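Local coordinates for lovastatin nonaketide synthase, polyketide synthase component (Aspergillus terreus, PDB 7CPX), which builds dihydromonacolin L, the nonaketide precursor of lovastatin, from nine malonyl-CoA units as a homodimeric, iterative polyketide synthase working with the partner protein LovC, at residues Lys1869-Leu1881 with Arg2122-Glu2134. The protein carries 2 engineered substitutions. Numbering follows the deposited sequence.
Sequences KTIYVHFSCPHAL and RPDLSTVISWPRE
Ser1876 and Ile2129 form an antiparallel hydrogen-bonded pair: Ser1876 N reaches Ile2129 O and Ile2129 N reaches Ser1876 O, each at 2.9 Å. Beyond the next pair, Phe1875 with Ser2130, Trp2131 N continues the backbone bonding to His1874 O. Beside these, the indole NE1 of Trp2131 gives its hydrogen to Ser1876 OG (2.7 Å), which chi1 of 66° puts in front of the indole, 18° out of its plane; OG also hydrogen-bonds Asn1912 OD1. Bent at chi2 and chi3, Arg2133 sends NH1 to Val1873 O (3.2 Å), above that carbonyl's plane. His1874 ND1 bonds Tyr1872 O in the ring plane, fixing the imidazole's rotation. His1879 NE2 makes a weak hydrogen bond to Asp2124 O.

The short strand 2128-2130 thus adds to the bent strand 1869-1883, which turns corners at 1874-1875, a classic beta bulge where His1874 and Phe1875 both face Gln1893, and again at 1878-1879. Helix 1935-1953 packs against Val2128 and Cys1877, helix 2111-2117 against Ile2129 and Trp2131.

Arg2133 CD lies 3.4 Å from the centroid of the His1874 ring, over its face, a CH-pi contact. Apolar contacts join Pro1878 CG to Ile2129 CD1 (3.3 Å) and Val1873 CG1 to Trp2131 CD1 (3.5 Å); His1879 CE1 meets Pro2123 CB at 3.3 Å.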
loop_
_atom_site.group_PDB
_atom_site.type_symbol
_atom_site.label_atom_id
_atom_site.label_comp_id
_atom_site.label_asym_id
_atom_site.label_seq_id
_atom_site.Cartn_x
_atom_site.Cartn_y
_atom_site.Cartn_z
ATOM N N LYS A 1869 22.539 22.428 53.372
ATOM C CA LYS A 1869 23.889 22.834 53.019
ATOM C C LYS A 1869 23.967 23.211 51.548
ATOM O O LYS A 1869 23.334 22.580 50.693
ATOM C CB LYS A 1869 24.879 21.709 53.315
ATOM C CG LYS A 1869 24.766 21.121 54.714
ATOM C CD LYS A 1869 25.041 22.151 55.803
ATOM C CE LYS A 1869 26.485 22.623 55.780
ATOM N NZ LYS A 1869 26.794 23.522 56.924
ATOM N N THR A 1870 24.756 24.242 51.260
ATOM C CA THR A 1870 25.000 24.701 49.899
ATOM C C THR A 1870 26.309 24.084 49.422
ATOM O O THR A 1870 27.373 24.345 49.993
ATOM C CB THR A 1870 25.056 26.225 49.835
ATOM O OG1 THR A 1870 23.808 26.769 50.281
ATOM C CG2 THR A 1870 25.332 26.691 48.412
ATOM N N ILE A 1871 26.224 23.270 48.377
ATOM C CA ILE A 1871 27.371 22.570 47.816
ATOM C C ILE A 1871 27.673 23.193 46.462
ATOM O O ILE A 1871 26.851 23.133 45.543
ATOM C CB ILE A 1871 27.105 21.065 47.685
ATOM C CG1 ILE A 1871 26.668 20.484 49.030
ATOM C CG2 ILE A 1871 28.349 20.355 47.174
ATOM C CD1 ILE A 1871 26.265 19.031 48.962
ATOM N N TYR A 1872 28.851 23.793 46.337
ATOM C CA TYR A 1872 29.338 24.293 45.056
ATOM C C TYR A 1872 29.987 23.121 44.334
ATOM O O TYR A 1872 31.104 22.715 44.660
ATOM C CB TYR A 1872 30.314 25.443 45.265
ATOM C CG TYR A 1872 29.743 26.579 46.082
ATOM C CD1 TYR A 1872 29.740 26.530 47.468
ATOM C CD2 TYR A 1872 29.206 27.701 45.467
ATOM C CE1 TYR A 1872 29.220 27.565 48.219
ATOM C CE2 TYR A 1872 28.684 28.741 46.210
ATOM C CZ TYR A 1872 28.692 28.667 47.586
ATOM O OH TYR A 1872 28.173 29.700 48.333
ATOM N N VAL A 1873 29.279 22.570 43.357
ATOM C CA VAL A 1873 29.647 21.290 42.768
ATOM C C VAL A 1873 30.792 21.485 41.785
ATOM O O VAL A 1873 30.718 22.326 40.881
ATOM C CB VAL A 1873 28.434 20.646 42.080
ATOM C CG1 VAL A 1873 28.804 19.291 41.514
ATOM C CG2 VAL A 1873 27.281 20.515 43.056
ATOM N N HIS A 1874 31.856 20.703 41.963
ATOM C CA HIS A 1874 32.934 20.612 40.990
ATOM C C HIS A 1874 32.698 19.473 40.011
ATOM O O HIS A 1874 32.943 19.624 38.810
ATOM C CB HIS A 1874 34.273 20.401 41.701
ATOM C CG HIS A 1874 34.716 21.568 42.524
ATOM N ND1 HIS A 1874 33.857 22.275 43.338
ATOM C CD2 HIS A 1874 35.931 22.147 42.667
ATOM C CE1 HIS A 1874 34.522 23.244 43.938
ATOM N NE2 HIS A 1874 35.782 23.189 43.549
ATOM N N PHE A 1875 32.223 18.335 40.513
ATOM C CA PHE A 1875 31.950 17.167 39.693
ATOM C C PHE A 1875 30.625 16.555 40.122
ATOM O O PHE A 1875 30.240 16.629 41.291
ATOM C CB PHE A 1875 33.072 16.131 39.806
ATOM C CG PHE A 1875 34.427 16.669 39.454
ATOM C CD1 PHE A 1875 34.879 16.643 38.148
ATOM C CD2 PHE A 1875 35.248 17.204 40.430
ATOM C CE1 PHE A 1875 36.124 17.139 37.820
ATOM C CE2 PHE A 1875 36.493 17.702 40.111
ATOM C CZ PHE A 1875 36.933 17.670 38.804
ATOM N N SER A 1876 29.932 15.946 39.163
ATOM C CA SER A 1876 28.630 15.360 39.451
ATOM C C SER A 1876 28.356 14.205 38.501
ATOM O O SER A 1876 29.026 14.050 37.479
ATOM C CB SER A 1876 27.509 16.396 39.336
ATOM O OG SER A 1876 27.358 16.837 37.999
ATOM N N CYS A 1877 27.369 13.395 38.861
ATOM C CA CYS A 1877 26.907 12.328 37.983
ATOM C C CYS A 1877 25.719 12.820 37.161
ATOM O O CYS A 1877 24.730 13.286 37.735
ATOM C CB CYS A 1877 26.508 11.098 38.789
ATOM S SG CYS A 1877 25.895 9.736 37.779
ATOM N N PRO A 1878 25.774 12.740 35.828
ATOM C CA PRO A 1878 24.664 13.282 35.025
ATOM C C PRO A 1878 23.318 12.668 35.359
ATOM O O PRO A 1878 22.303 13.376 35.349
ATOM C CB PRO A 1878 25.074 12.960 33.582
ATOM C CG PRO A 1878 26.514 12.605 33.629
ATOM C CD PRO A 1878 26.795 12.085 34.993
ATOM N N HIS A 1879 23.279 11.374 35.653
ATOM C CA HIS A 1879 22.036 10.650 35.874
ATOM C C HIS A 1879 21.763 10.509 37.365
ATOM O O HIS A 1879 22.677 10.250 38.154
ATOM C CB HIS A 1879 22.102 9.269 35.225
ATOM C CG HIS A 1879 22.847 9.252 33.927
ATOM N ND1 HIS A 1879 22.289 9.682 32.743
ATOM C CD2 HIS A 1879 24.109 8.864 33.629
ATOM C CE1 HIS A 1879 23.174 9.557 31.770
ATOM N NE2 HIS A 1879 24.287 9.063 32.282
ATOM N N ALA A 1880 20.501 10.683 37.744
ATOM C CA ALA A 1880 20.096 10.508 39.130
ATOM C C ALA A 1880 19.969 9.026 39.447
ATOM O O ALA A 1880 19.406 8.260 38.659
ATOM C CB ALA A 1880 18.771 11.218 39.400
ATOM N N LEU A 1881 20.489 8.625 40.601
ATOM C CA LEU A 1881 20.477 7.233 41.022
ATOM C C LEU A 1881 19.452 7.020 42.126
ATOM O O LEU A 1881 19.385 7.792 43.087
ATOM C CB LEU A 1881 21.858 6.800 41.510
ATOM C CG LEU A 1881 22.867 6.478 40.408
ATOM C CD1 LEU A 1881 23.231 7.725 39.622
ATOM C CD2 LEU A 1881 24.101 5.839 41.002
ATOM N N ARG A 2122 20.702 7.525 25.372
ATOM C CA ARG A 2122 21.944 6.784 25.532
ATOM C C ARG A 2122 22.663 7.263 26.787
ATOM O O ARG A 2122 23.701 7.929 26.687
ATOM C CB ARG A 2122 22.858 6.962 24.319
ATOM C CG ARG A 2122 22.384 6.283 23.050
ATOM C CD ARG A 2122 23.464 6.361 21.982
ATOM N NE ARG A 2122 23.032 5.819 20.700
ATOM C CZ ARG A 2122 22.364 6.503 19.781
ATOM N NH1 ARG A 2122 21.991 7.756 19.986
ATOM N NH2 ARG A 2122 22.063 5.916 18.627
ATOM N N PRO A 2123 22.151 6.955 27.976
ATOM C CA PRO A 2123 22.850 7.374 29.194
ATOM C C PRO A 2123 24.232 6.744 29.259
ATOM O O PRO A 2123 24.425 5.586 28.889
ATOM C CB PRO A 2123 21.939 6.876 30.319
ATOM C CG PRO A 2123 21.177 5.751 29.723
ATOM C CD PRO A 2123 21.001 6.083 28.269
ATOM N N ASP A 2124 25.199 7.522 29.728
ATOM C CA ASP A 2124 26.577 7.063 29.867
ATOM C C ASP A 2124 26.846 6.918 31.361
ATOM O O ASP A 2124 27.349 7.836 32.011
ATOM C CB ASP A 2124 27.552 8.027 29.201
ATOM C CG ASP A 2124 28.902 7.394 28.930
ATOM O OD1 ASP A 2124 29.310 6.507 29.710
ATOM O OD2 ASP A 2124 29.555 7.781 27.939
ATOM N N LEU A 2125 26.502 5.755 31.903
ATOM C CA LEU A 2125 26.712 5.505 33.318
ATOM C C LEU A 2125 28.203 5.493 33.631
ATOM O O LEU A 2125 29.038 5.169 32.782
ATOM C CB LEU A 2125 26.068 4.181 33.727
ATOM C CG LEU A 2125 24.619 3.996 33.266
ATOM C CD1 LEU A 2125 24.001 2.766 33.909
ATOM C CD2 LEU A 2125 23.790 5.236 33.565
ATOM N N SER A 2126 28.534 5.861 34.867
ATOM C CA SER A 2126 29.910 6.055 35.311
ATOM C C SER A 2126 30.587 7.214 34.593
ATOM O O SER A 2126 31.820 7.275 34.535
ATOM C CB SER A 2126 30.740 4.777 35.136
ATOM O OG SER A 2126 30.162 3.697 35.848
ATOM N N THR A 2127 29.803 8.130 34.033
ATOM C CA THR A 2127 30.320 9.375 33.488
ATOM C C THR A 2127 30.170 10.483 34.519
ATOM O O THR A 2127 29.235 10.484 35.324
ATOM C CB THR A 2127 29.580 9.756 32.206
ATOM O OG1 THR A 2127 29.809 8.757 31.205
ATOM C CG2 THR A 2127 30.053 11.106 31.695
ATOM N N VAL A 2128 31.104 11.430 34.495
ATOM C CA VAL A 2128 31.135 12.512 35.469
ATOM C C VAL A 2128 31.269 13.844 34.743
ATOM O O VAL A 2128 32.194 14.041 33.944
ATOM C CB VAL A 2128 32.271 12.330 36.494
ATOM C CG1 VAL A 2128 33.606 12.204 35.802
ATOM C CG2 VAL A 2128 32.289 13.490 37.470
ATOM N N ILE A 2129 30.341 14.749 35.033
ATOM C CA ILE A 2129 30.402 16.127 34.571
ATOM C C ILE A 2129 31.340 16.909 35.473
ATOM O O ILE A 2129 31.241 16.843 36.704
ATOM C CB ILE A 2129 29.001 16.759 34.574
ATOM C CG1 ILE A 2129 28.068 16.022 33.619
ATOM C CG2 ILE A 2129 29.095 18.223 34.204
ATOM C CD1 ILE A 2129 26.666 15.892 34.157
ATOM N N SER A 2130 32.247 17.658 34.857
ATOM C CA SER A 2130 33.187 18.525 35.561
ATOM C C SER A 2130 32.646 19.946 35.486
ATOM O O SER A 2130 32.750 20.610 34.452
ATOM C CB SER A 2130 34.579 18.424 34.947
ATOM O OG SER A 2130 35.444 19.411 35.483
ATOM N N TRP A 2131 32.066 20.409 36.583
ATOM C CA TRP A 2131 31.466 21.734 36.614
ATOM C C TRP A 2131 32.551 22.800 36.697
ATOM O O TRP A 2131 33.388 22.744 37.606
ATOM C CB TRP A 2131 30.522 21.858 37.798
ATOM C CG TRP A 2131 29.246 21.113 37.614
ATOM C CD1 TRP A 2131 28.936 19.887 38.114
ATOM C CD2 TRP A 2131 28.102 21.544 36.870
ATOM N NE1 TRP A 2131 27.668 19.526 37.732
ATOM C CE2 TRP A 2131 27.134 20.528 36.966
ATOM C CE3 TRP A 2131 27.803 22.692 36.132
ATOM C CZ2 TRP A 2131 25.888 20.624 36.354
ATOM C CZ3 TRP A 2131 26.567 22.787 35.526
ATOM C CH2 TRP A 2131 25.625 21.758 35.640
ATOM N N PRO A 2132 32.580 23.776 35.791
ATOM C CA PRO A 2132 33.581 24.843 35.902
ATOM C C PRO A 2132 33.413 25.613 37.202
ATOM O O PRO A 2132 32.299 25.816 37.687
ATOM C CB PRO A 2132 33.302 25.722 34.679
ATOM C CG PRO A 2132 31.886 25.444 34.325
ATOM C CD PRO A 2132 31.659 24.006 34.664
ATOM N N ARG A 2133 34.543 26.043 37.767
ATOM C CA ARG A 2133 34.550 26.728 39.051
ATOM C C ARG A 2133 34.957 28.189 38.969
ATOM O O ARG A 2133 34.611 28.958 39.871
ATOM C CB ARG A 2133 35.493 26.008 40.026
ATOM C CG ARG A 2133 35.069 24.587 40.362
ATOM C CD ARG A 2133 33.617 24.537 40.807
ATOM N NE ARG A 2133 33.297 25.642 41.702
ATOM C CZ ARG A 2133 32.067 26.029 42.007
ATOM N NH1 ARG A 2133 31.005 25.401 41.529
ATOM N NH2 ARG A 2133 31.898 27.079 42.806
ATOM N N GLU A 2134 35.675 28.591 37.927
ATOM C CA GLU A 2134 36.054 29.984 37.750
ATOM C C GLU A 2134 34.993 30.703 36.930
ATOM O O GLU A 2134 34.430 30.138 35.988
ATOM C CB GLU A 2134 37.416 30.092 37.065
ATOM C CG GLU A 2134 38.533 29.365 37.799
ATOM C CD GLU A 2134 38.758 29.901 39.200
ATOM O OE1 GLU A 2134 38.280 31.016 39.499
ATOM O OE2 GLU A 2134 39.413 29.205 40.005
#